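Local coordinates for protein metazoan TIR-STING fusion (Crassostrea gigas, PDB 6WT6) that joins a TIR domain to a STING ligand-binding domain in one chain and pairs with a second copy of itself, at residues Leu25-Ser36 and Ala80-Val90. Residues are numbered along the deposited sequence; the frame is centred on the assembly and turned at random.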
# COMPACT_ATOMS: atom_id res chain seq x y z
N LEU A 25 -29.38 -7.08 -4.18
CA LEU A 25 -28.03 -6.94 -3.64
C LEU A 25 -27.13 -8.09 -4.09
O LEU A 25 -27.58 -9.21 -4.31
CB LEU A 25 -28.06 -6.87 -2.12
CG LEU A 25 -28.75 -5.62 -1.56
CD1 LEU A 25 -28.75 -5.65 -0.04
CD2 LEU A 25 -28.08 -4.36 -2.09
N ARG A 26 -25.83 -7.79 -4.20
CA ARG A 26 -24.84 -8.71 -4.75
C ARG A 26 -24.47 -9.80 -3.74
O ARG A 26 -25.21 -10.04 -2.79
CB ARG A 26 -23.59 -7.93 -5.18
CG ARG A 26 -22.79 -8.55 -6.32
CD ARG A 26 -21.53 -7.73 -6.60
NE ARG A 26 -20.88 -7.31 -5.36
CZ ARG A 26 -19.83 -6.50 -5.30
NH1 ARG A 26 -19.29 -6.02 -6.41
NH2 ARG A 26 -19.31 -6.17 -4.12
N HIS A 27 -23.32 -10.45 -3.95
CA HIS A 27 -22.92 -11.54 -3.06
C HIS A 27 -22.57 -11.05 -1.66
O HIS A 27 -23.16 -11.54 -0.69
CB HIS A 27 -21.78 -12.33 -3.70
CG HIS A 27 -20.83 -12.94 -2.71
ND1 HIS A 27 -21.24 -13.75 -1.68
CD2 HIS A 27 -19.48 -12.86 -2.61
CE1 HIS A 27 -20.19 -14.14 -0.98
NE2 HIS A 27 -19.11 -13.62 -1.53
N PRO A 28 -21.62 -10.11 -1.48
CA PRO A 28 -21.30 -9.70 -0.10
C PRO A 28 -22.37 -8.84 0.53
O PRO A 28 -22.52 -8.85 1.75
CB PRO A 28 -19.98 -8.94 -0.28
CG PRO A 28 -20.08 -8.35 -1.63
CD PRO A 28 -20.83 -9.35 -2.47
N HIS A 29 -23.14 -8.10 -0.28
CA HIS A 29 -24.08 -7.13 0.26
C HIS A 29 -25.32 -7.81 0.84
O HIS A 29 -25.92 -8.68 0.20
CB HIS A 29 -24.48 -6.13 -0.82
CG HIS A 29 -23.33 -5.35 -1.38
ND1 HIS A 29 -23.37 -4.78 -2.64
CD2 HIS A 29 -22.12 -5.05 -0.87
CE1 HIS A 29 -22.23 -4.16 -2.87
NE2 HIS A 29 -21.45 -4.31 -1.82
N VAL A 30 -25.69 -7.40 2.05
CA VAL A 30 -26.93 -7.84 2.68
C VAL A 30 -27.69 -6.62 3.17
O VAL A 30 -28.84 -6.72 3.63
CB VAL A 30 -26.67 -8.83 3.84
CG1 VAL A 30 -25.92 -10.06 3.34
CG2 VAL A 30 -25.90 -8.15 4.95
N TYR A 31 -27.07 -5.45 3.08
CA TYR A 31 -27.71 -4.18 3.40
C TYR A 31 -27.52 -3.21 2.23
O TYR A 31 -26.49 -3.22 1.56
CB TYR A 31 -27.14 -3.53 4.67
CG TYR A 31 -27.06 -4.44 5.87
CD1 TYR A 31 -28.20 -4.85 6.53
CD2 TYR A 31 -25.82 -4.85 6.36
CE1 TYR A 31 -28.13 -5.68 7.64
CE2 TYR A 31 -25.74 -5.67 7.47
CZ TYR A 31 -26.89 -6.09 8.11
OH TYR A 31 -26.81 -6.91 9.21
N HIS A 32 -28.53 -2.37 2.01
CA HIS A 32 -28.38 -1.28 1.05
C HIS A 32 -27.48 -0.19 1.59
O HIS A 32 -26.70 0.40 0.84
CB HIS A 32 -29.75 -0.71 0.68
CG HIS A 32 -30.59 -1.62 -0.16
ND1 HIS A 32 -31.44 -2.56 0.38
CD2 HIS A 32 -30.71 -1.74 -1.50
CE1 HIS A 32 -32.04 -3.22 -0.59
NE2 HIS A 32 -31.62 -2.74 -1.74
N ALA A 33 -27.57 0.11 2.88
CA ALA A 33 -26.81 1.21 3.45
C ALA A 33 -26.44 0.92 4.90
O ALA A 33 -27.26 0.41 5.66
CB ALA A 33 -27.58 2.53 3.36
N PHE A 34 -25.20 1.23 5.25
CA PHE A 34 -24.77 1.27 6.64
C PHE A 34 -24.76 2.72 7.10
O PHE A 34 -24.15 3.57 6.46
CB PHE A 34 -23.37 0.66 6.81
CG PHE A 34 -22.80 0.83 8.20
CD1 PHE A 34 -23.27 0.07 9.26
CD2 PHE A 34 -21.79 1.75 8.44
CE1 PHE A 34 -22.74 0.23 10.53
CE2 PHE A 34 -21.26 1.91 9.71
CZ PHE A 34 -21.74 1.15 10.76
N ILE A 35 -25.46 2.99 8.20
CA ILE A 35 -25.53 4.32 8.77
C ILE A 35 -24.44 4.44 9.83
O ILE A 35 -24.55 3.86 10.91
CB ILE A 35 -26.92 4.61 9.34
CG1 ILE A 35 -27.95 4.62 8.21
CG2 ILE A 35 -26.94 5.92 10.10
CD1 ILE A 35 -29.36 4.87 8.67
N SER A 36 -23.38 5.18 9.51
CA SER A 36 -22.28 5.42 10.42
C SER A 36 -22.53 6.74 11.15
O SER A 36 -22.60 7.80 10.52
CB SER A 36 -20.95 5.46 9.67
OG SER A 36 -19.86 5.58 10.56
N ALA A 80 -19.86 -4.95 8.81
CA ALA A 80 -21.09 -4.32 8.33
C ALA A 80 -20.83 -3.46 7.10
O ALA A 80 -21.64 -3.46 6.17
CB ALA A 80 -21.72 -3.49 9.45
N ILE A 81 -19.72 -2.73 7.09
CA ILE A 81 -19.38 -1.91 5.92
C ILE A 81 -19.15 -2.80 4.70
O ILE A 81 -19.55 -2.46 3.58
CB ILE A 81 -18.16 -1.03 6.23
CG1 ILE A 81 -18.49 -0.03 7.35
CG2 ILE A 81 -17.68 -0.31 4.98
CD1 ILE A 81 -17.30 0.79 7.80
N HIS A 82 -18.50 -3.95 4.90
CA HIS A 82 -18.24 -4.86 3.79
C HIS A 82 -19.54 -5.35 3.16
O HIS A 82 -19.60 -5.55 1.94
CB HIS A 82 -17.40 -6.04 4.26
CG HIS A 82 -17.05 -7.01 3.17
ND1 HIS A 82 -16.57 -6.60 1.94
CD2 HIS A 82 -17.10 -8.36 3.12
CE1 HIS A 82 -16.35 -7.66 1.18
NE2 HIS A 82 -16.66 -8.74 1.87
N CYS A 83 -20.58 -5.54 3.97
CA CYS A 83 -21.86 -6.04 3.50
C CYS A 83 -22.84 -4.94 3.14
O CYS A 83 -24.00 -5.23 2.82
CB CYS A 83 -22.49 -6.94 4.56
SG CYS A 83 -21.46 -8.33 5.07
N SER A 84 -22.42 -3.68 3.18
CA SER A 84 -23.29 -2.56 2.85
C SER A 84 -22.89 -1.99 1.49
O SER A 84 -21.73 -1.64 1.27
CB SER A 84 -23.23 -1.48 3.92
OG SER A 84 -23.93 -1.89 5.09
N LYS A 85 -23.87 -1.91 0.59
CA LYS A 85 -23.65 -1.32 -0.72
C LYS A 85 -23.18 0.12 -0.60
O LYS A 85 -22.16 0.51 -1.18
CB LYS A 85 -24.93 -1.43 -1.54
CG LYS A 85 -24.97 -0.62 -2.81
CD LYS A 85 -26.42 -0.35 -3.18
CE LYS A 85 -26.56 0.23 -4.57
NZ LYS A 85 -26.32 -0.82 -5.59
N ASN A 86 -23.90 0.93 0.17
CA ASN A 86 -23.52 2.30 0.44
C ASN A 86 -23.26 2.48 1.94
O ASN A 86 -23.76 1.73 2.77
CB ASN A 86 -24.59 3.29 -0.03
CG ASN A 86 -24.71 3.35 -1.55
OD1 ASN A 86 -25.41 2.54 -2.16
ND2 ASN A 86 -24.04 4.31 -2.16
N VAL A 87 -22.45 3.49 2.27
CA VAL A 87 -22.20 3.89 3.65
C VAL A 87 -22.64 5.34 3.79
O VAL A 87 -22.13 6.22 3.08
CB VAL A 87 -20.73 3.73 4.05
CG1 VAL A 87 -20.48 4.33 5.42
CG2 VAL A 87 -20.34 2.26 4.04
N ILE A 88 -23.58 5.59 4.69
CA ILE A 88 -24.11 6.93 4.94
C ILE A 88 -23.38 7.51 6.14
O ILE A 88 -23.46 6.97 7.26
CB ILE A 88 -25.63 6.89 5.18
CG1 ILE A 88 -26.36 6.50 3.90
CG2 ILE A 88 -26.13 8.23 5.70
CD1 ILE A 88 -27.85 6.27 4.09
N LEU A 89 -22.65 8.61 5.92
CA LEU A 89 -21.92 9.30 6.98
C LEU A 89 -22.76 10.46 7.50
O LEU A 89 -23.13 11.35 6.74
CB LEU A 89 -20.58 9.82 6.46
CG LEU A 89 -19.53 8.81 5.98
CD1 LEU A 89 -18.29 9.55 5.48
CD2 LEU A 89 -19.17 7.82 7.07
N VAL A 90 -23.07 10.43 8.80
CA VAL A 90 -23.82 11.50 9.45
C VAL A 90 -22.79 12.45 10.06
O VAL A 90 -22.28 12.22 11.16
CB VAL A 90 -24.78 10.96 10.50
CG1 VAL A 90 -25.62 12.09 11.08
CG2 VAL A 90 -25.67 9.88 9.90
O HOH W 1 -19.59 -2.17 -1.18
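Ala33–Ser36 and Val87–Val90 run side by side as parallel strands, axes 4.6 Å apart, and eight backbone hydrogen bonds zip the two segments together from Val30 to Val90. Cys83 O takes two of them, from Val30 N (2.9 Å, in the carbonyl plane) and from Tyr31 N, tilted out of that plane. The chain turns a corner at His32 and again at Lys85-Asn86. Beside the turns, Lys85 CA sits over the centre of one face of the His29 ring, 3.8 Å above its plane, in a CH-pi contact; a water links His29 NE2 to Ser84 O. Pro28 CB makes a looser, off-centre CH-pi contact with a face of the His82 ring, whose NE2 is hydrogen-bonded to Asp318 of the second subunit. The Phe34 ring, turned to the helix side by a chi1 of 172° that sets CG opposite the backbone N, has CD1 3.9 Å from Ala80 CB and CD2 3.9 Å from Ile81 CG1. Ser84 OG, close against Phe34 CB, donates to Ala80 O (3.0 Å). On the sheet face carrying Ala33, Ile35 and Ile88, Ala33 CB meets Ile88 CD1. Backbone hydrogen bonds thus join the central strands of the parallel TIR sheet, while Phe34 packing and the Ser84–Ala80 bond hold the end of helix 74-82 against it.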